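Local coordinates for ethanolamine utilization protein EutL (Clostridium perfringens E str. JGS1987, PDB 4TME) that forms trimeric tiles of the bacterial microcompartment shell for ethanolamine utilization and binds ethanolamine, which probably controls opening of its pore, at residues Cys43-Val46 / Thr47-Ala50; Ser129-Ser133 / Tyr134-Thr138. All coordinates share one frame; numbering follows the deposited sequence.

Interaction 1. Residues Cys43-Val46 / Thr47-Ala50; sequences CDDV and TYTA. With ETA (ethanolamine), chain K; ETA (ethanolamine), chain J.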
loop_
_atom_site.group_PDB
_atom_site.type_symbol
_atom_site.label_atom_id
_atom_site.label_comp_id
_atom_site.label_asym_id
_atom_site.label_seq_id
_atom_site.Cartn_x
_atom_site.Cartn_y
_atom_site.Cartn_z
ATOM N N CYS C 43 -3.305 -1.231 16.390
ATOM C CA CYS C 43 -1.999 -0.563 16.519
ATOM C C CYS C 43 -0.882 -1.555 16.251
ATOM O O CYS C 43 -0.662 -2.478 17.035
ATOM C CB CYS C 43 -1.824 0.055 17.901
ATOM S SG CYS C 43 -0.199 0.857 18.085
ATOM N N ASP C 44 -0.200 -1.398 15.129
ATOM C CA ASP C 44 0.761 -2.424 14.733
ATOM C C ASP C 44 2.020 -2.475 15.619
ATOM O O ASP C 44 2.375 -3.543 16.109
ATOM C CB ASP C 44 1.132 -2.288 13.231
ATOM C CG ASP C 44 1.706 -0.927 12.835
ATOM O OD1 ASP C 44 1.610 0.053 13.594
ATOM O OD2 ASP C 44 2.236 -0.865 11.681
ATOM N N ASP C 45 2.686 -1.357 15.888
ATOM C CA ASP C 45 3.971 -1.465 16.588
ATOM C C ASP C 45 3.799 -1.880 18.057
ATOM O O ASP C 45 4.678 -2.571 18.611
ATOM C CB ASP C 45 4.738 -0.155 16.470
ATOM C CG ASP C 45 5.047 0.171 15.034
ATOM O OD1 ASP C 45 5.795 -0.622 14.413
ATOM O OD2 ASP C 45 4.454 1.164 14.528
ATOM N N VAL C 46 2.678 -1.500 18.685
ATOM C CA VAL C 46 2.374 -2.043 20.031
ATOM C C VAL C 46 2.201 -3.551 19.929
ATOM O O VAL C 46 2.709 -4.301 20.774
ATOM C CB VAL C 46 1.126 -1.392 20.660
ATOM C CG1 VAL C 46 0.624 -2.198 21.901
ATOM C CG2 VAL C 46 1.460 0.045 21.064
ATOM N N THR C 47 1.510 -4.008 18.892
ATOM C CA THR C 47 1.301 -5.443 18.744
ATOM C C THR C 47 2.604 -6.184 18.482
ATOM O O THR C 47 2.833 -7.247 19.040
ATOM C CB THR C 47 0.277 -5.723 17.638
ATOM O OG1 THR C 47 -0.958 -5.124 18.037
ATOM C CG2 THR C 47 0.046 -7.227 17.439
ATOM N N TYR C 48 3.490 -5.618 17.669
ATOM C CA TYR C 48 4.782 -6.261 17.421
ATOM C C TYR C 48 5.600 -6.377 18.718
ATOM O O TYR C 48 6.291 -7.389 18.959
ATOM C CB TYR C 48 5.577 -5.467 16.371
ATOM C CG TYR C 48 4.927 -5.463 14.998
ATOM C CD1 TYR C 48 4.276 -6.594 14.505
ATOM C CD2 TYR C 48 4.914 -4.314 14.230
ATOM C CE1 TYR C 48 3.657 -6.574 13.243
ATOM C CE2 TYR C 48 4.313 -4.281 12.974
ATOM C CZ TYR C 48 3.698 -5.430 12.483
ATOM O OH TYR C 48 3.100 -5.434 11.236
ATOM N N THR C 49 5.527 -5.341 19.554
ATOM C CA THR C 49 6.227 -5.352 20.829
ATOM C C THR C 49 5.610 -6.421 21.744
ATOM O O THR C 49 6.329 -7.121 22.487
ATOM C CB THR C 49 6.174 -3.958 21.519
ATOM O OG1 THR C 49 6.659 -2.965 20.609
ATOM C CG2 THR C 49 7.037 -3.911 22.773
ATOM N N ALA C 50 4.280 -6.522 21.705
ATOM C CA ALA C 50 3.561 -7.519 22.503
ATOM C C ALA C 50 3.873 -8.953 22.080
ATOM O O ALA C 50 3.996 -9.848 22.939
ATOM C CB ALA C 50 2.078 -7.260 22.425
HETATM C CA ETA K . 1.474 3.350 13.700
HETATM N N ETA K . 0.929 2.602 12.587
HETATM C C ETA K . 0.362 3.845 14.613
HETATM O O ETA K . -0.459 2.806 15.079
HETATM C CA ETA J . 7.297 -0.143 11.345
HETATM N N ETA J . 6.166 -0.896 11.813
HETATM C C ETA J . 6.964 1.328 11.477
HETATM O O ETA J . 5.949 1.684 10.555
#
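The first turns of helix 44-57 line two neighbouring ethanolamine pockets, and here Thr47 and Tyr48 pack back on Cys43 and Asp44. Cys43 is the N-cap residue. Its carbonyl O takes two bonds from Thr47: OG1 at 2.8 Å and the backbone N, reaching it from opposite faces of the carbonyl plane. Thr47 OG1 lies beside its own backbone N (chi1 -62°), which turns the hydroxyl back down the helix. Two residues on, Thr49 repeats the pattern, with OG1 2.8 Å from Asp45 O. The Tyr48 ring lies flat over the Asp44 carbonyl, whose O sits 3.2 Å above the ring plane toward the rim. Asp45 OD1 meets the same ring at its edge, 3.8 Å from CD2. In this BMC-domain protein the two carboxylates serve different ligands. Asp44 OD1 accepts from the amine N of one ethanolamine at 2.8 Å, and Asp45 OD1 from the N of the other at 2.6 Å. Ser67 OG bonds both Asp44 OD2 and Tyr48 OH, so it helps position the first aspartate. Tyr149 OH does the same for Asp45 OD1. Glu82 and Thr182 also bond the ethanolamine at Asp44; Thr180 bonds the one at Asp45.

Interaction 2. Residues Ser129-Ser133 / Tyr134-Thr138; sequences SRTGS and YLSKT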
loop_
_atom_site.group_PDB
_atom_site.type_symbol
_atom_site.label_atom_id
_atom_site.label_comp_id
_atom_site.label_asym_id
_atom_site.label_seq_id
_atom_site.Cartn_x
_atom_site.Cartn_y
_atom_site.Cartn_z
ATOM N N SER C 129 13.468 -3.128 27.159
ATOM C CA SER C 129 14.653 -3.271 27.987
ATOM C C SER C 129 15.241 -4.679 27.877
ATOM O O SER C 129 16.431 -4.865 28.122
ATOM C CB SER C 129 14.335 -2.922 29.438
ATOM O OG SER C 129 13.404 -3.831 29.966
ATOM N N ARG C 130 14.419 -5.648 27.461
ATOM C CA ARG C 130 14.874 -7.026 27.316
ATOM C C ARG C 130 14.177 -7.723 26.141
ATOM O O ARG C 130 13.057 -8.243 26.283
ATOM C CB ARG C 130 14.619 -7.763 28.626
ATOM C CG ARG C 130 15.234 -9.138 28.718
ATOM C CD ARG C 130 14.974 -9.743 30.098
ATOM N NE ARG C 130 15.748 -10.960 30.301
ATOM C CZ ARG C 130 15.742 -11.677 31.419
ATOM N NH1 ARG C 130 14.987 -11.314 32.451
ATOM N NH2 ARG C 130 16.488 -12.767 31.502
ATOM N N THR C 131 14.824 -7.747 24.979
ATOM C CA THR C 131 14.179 -8.303 23.785
ATOM C C THR C 131 13.943 -9.815 23.926
ATOM O O THR C 131 14.723 -10.515 24.565
ATOM C CB THR C 131 14.996 -8.090 22.500
ATOM O OG1 THR C 131 16.343 -8.529 22.696
ATOM C CG2 THR C 131 14.983 -6.612 22.063
ATOM N N GLY C 132 12.841 -10.281 23.330
ATOM C CA GLY C 132 12.597 -11.697 23.128
ATOM C C GLY C 132 13.178 -12.130 21.798
ATOM O O GLY C 132 14.041 -11.428 21.232
ATOM N N SER C 133 12.690 -13.252 21.276
ATOM C CA SER C 133 13.297 -13.860 20.107
ATOM C C SER C 133 12.899 -13.124 18.836
ATOM O O SER C 133 13.626 -13.157 17.840
ATOM C CB SER C 133 12.917 -15.346 19.998
ATOM O OG SER C 133 11.540 -15.503 19.713
ATOM N N TYR C 134 11.758 -12.445 18.853
ATOM C CA TYR C 134 11.235 -11.834 17.645
ATOM C C TYR C 134 11.968 -10.538 17.286
ATOM O O TYR C 134 12.533 -10.394 16.181
ATOM C CB TYR C 134 9.731 -11.553 17.814
ATOM C CG TYR C 134 9.145 -10.760 16.683
ATOM C CD1 TYR C 134 9.393 -11.101 15.354
ATOM C CD2 TYR C 134 8.358 -9.652 16.935
ATOM C CE1 TYR C 134 8.874 -10.351 14.324
ATOM C CE2 TYR C 134 7.829 -8.907 15.902
ATOM C CZ TYR C 134 8.095 -9.265 14.607
ATOM O OH TYR C 134 7.562 -8.507 13.586
ATOM N N LEU C 135 11.961 -9.583 18.211
ATOM C CA LEU C 135 12.598 -8.285 17.929
ATOM C C LEU C 135 14.119 -8.397 17.918
ATOM O O LEU C 135 14.778 -7.633 17.199
ATOM C CB LEU C 135 12.167 -7.219 18.929
ATOM C CG LEU C 135 10.737 -6.697 18.717
ATOM C CD1 LEU C 135 10.437 -5.704 19.823
ATOM C CD2 LEU C 135 10.539 -6.054 17.327
ATOM N N SER C 136 14.696 -9.328 18.675
ATOM C CA SER C 136 16.154 -9.505 18.609
ATOM C C SER C 136 16.543 -10.031 17.214
ATOM O O SER C 136 17.522 -9.575 16.629
ATOM C CB SER C 136 16.661 -10.436 19.713
ATOM O OG SER C 136 16.129 -11.738 19.579
ATOM N N LYS C 137 15.773 -10.962 16.658
ATOM C CA LYS C 137 16.062 -11.431 15.296
ATOM C C LYS C 137 15.833 -10.342 14.271
ATOM O O LYS C 137 16.626 -10.202 13.345
ATOM C CB LYS C 137 15.223 -12.659 14.933
ATOM C CG LYS C 137 15.812 -13.951 15.476
ATOM C CD LYS C 137 14.822 -15.115 15.377
ATOM C CE LYS C 137 15.366 -16.373 16.046
ATOM N NZ LYS C 137 15.663 -16.165 17.496
ATOM N N THR C 138 14.769 -9.560 14.438
ATOM C CA THR C 138 14.462 -8.466 13.521
ATOM C C THR C 138 15.610 -7.450 13.527
ATOM O O THR C 138 16.002 -6.909 12.477
ATOM C CB THR C 138 13.131 -7.754 13.906
ATOM O OG1 THR C 138 12.047 -8.704 13.911
ATOM C CG2 THR C 138 12.800 -6.653 12.922
#
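Ser136 points its side chain back at the strand-to-helix loop and meets Gly132 and Thr131 there. Its OG lies between its own backbone N and carbonyl carbon (chi1 63°), which brings the hydroxyl onto Gly132 O at 2.7 Å. The OG stands only 19° from the carbonyl plane. The backbone N of Ser136 adds a weak bond to the same oxygen. Thr131 comes up alongside from the loop, with OG1 3.6 Å from Ser136 CB. The polar end of Thr131 is turned to another partner, the carbonyl O of Glu145. Its methyl CG2 faces Leu135 CB at 4.3 Å, and both side chains also touch Leu147 of strand 146-152.

The arrangement is the N-terminal start of helix 133-139, with Gly132 at the N-cap. Gly132 brings no side chain to cap the helix; Asp52 of helix 44-57 bonds the backbone N of Gly132 through OD2 and that of Leu135 through OD1.

On the outer side, Lys137 runs across the Ser133 carbonyl. Its CG is 3.3 Å from Ser133 O, and the bend at chi4 (59°) folds the end back so that NZ lies 3.8 Å from Ser133 CB. The Lys137 backbone N bonds the same Ser133 O at 3.3 Å. Tyr134 points its ring away from the loop and packs on Val62 and Ala65 of strand 61-67. A turn later, Thr138 OG1 returns to Tyr134 O at 2.9 Å.

Overall arrangement
Interactions 1 and 2 have centres 13 Å apart, and helix 44-57 connects them. Its first turns carry interaction 1 and the ethanolamine contacts. Further along, Asp52, Thr55 and Lys56 bond backbone atoms of Arg130, Gly132, Ser133 and Leu135 in interaction 2. The two also meet directly: Tyr48 O packs against Tyr134 CD2 at 3.7 Å. The centre of interaction 1 is about 4 Å from the chain's centre, that of interaction 2 about 12 Å. The ligands touch interaction 1; the Tyr134 side chain comes within about 8 Å of a bound ethanolamine.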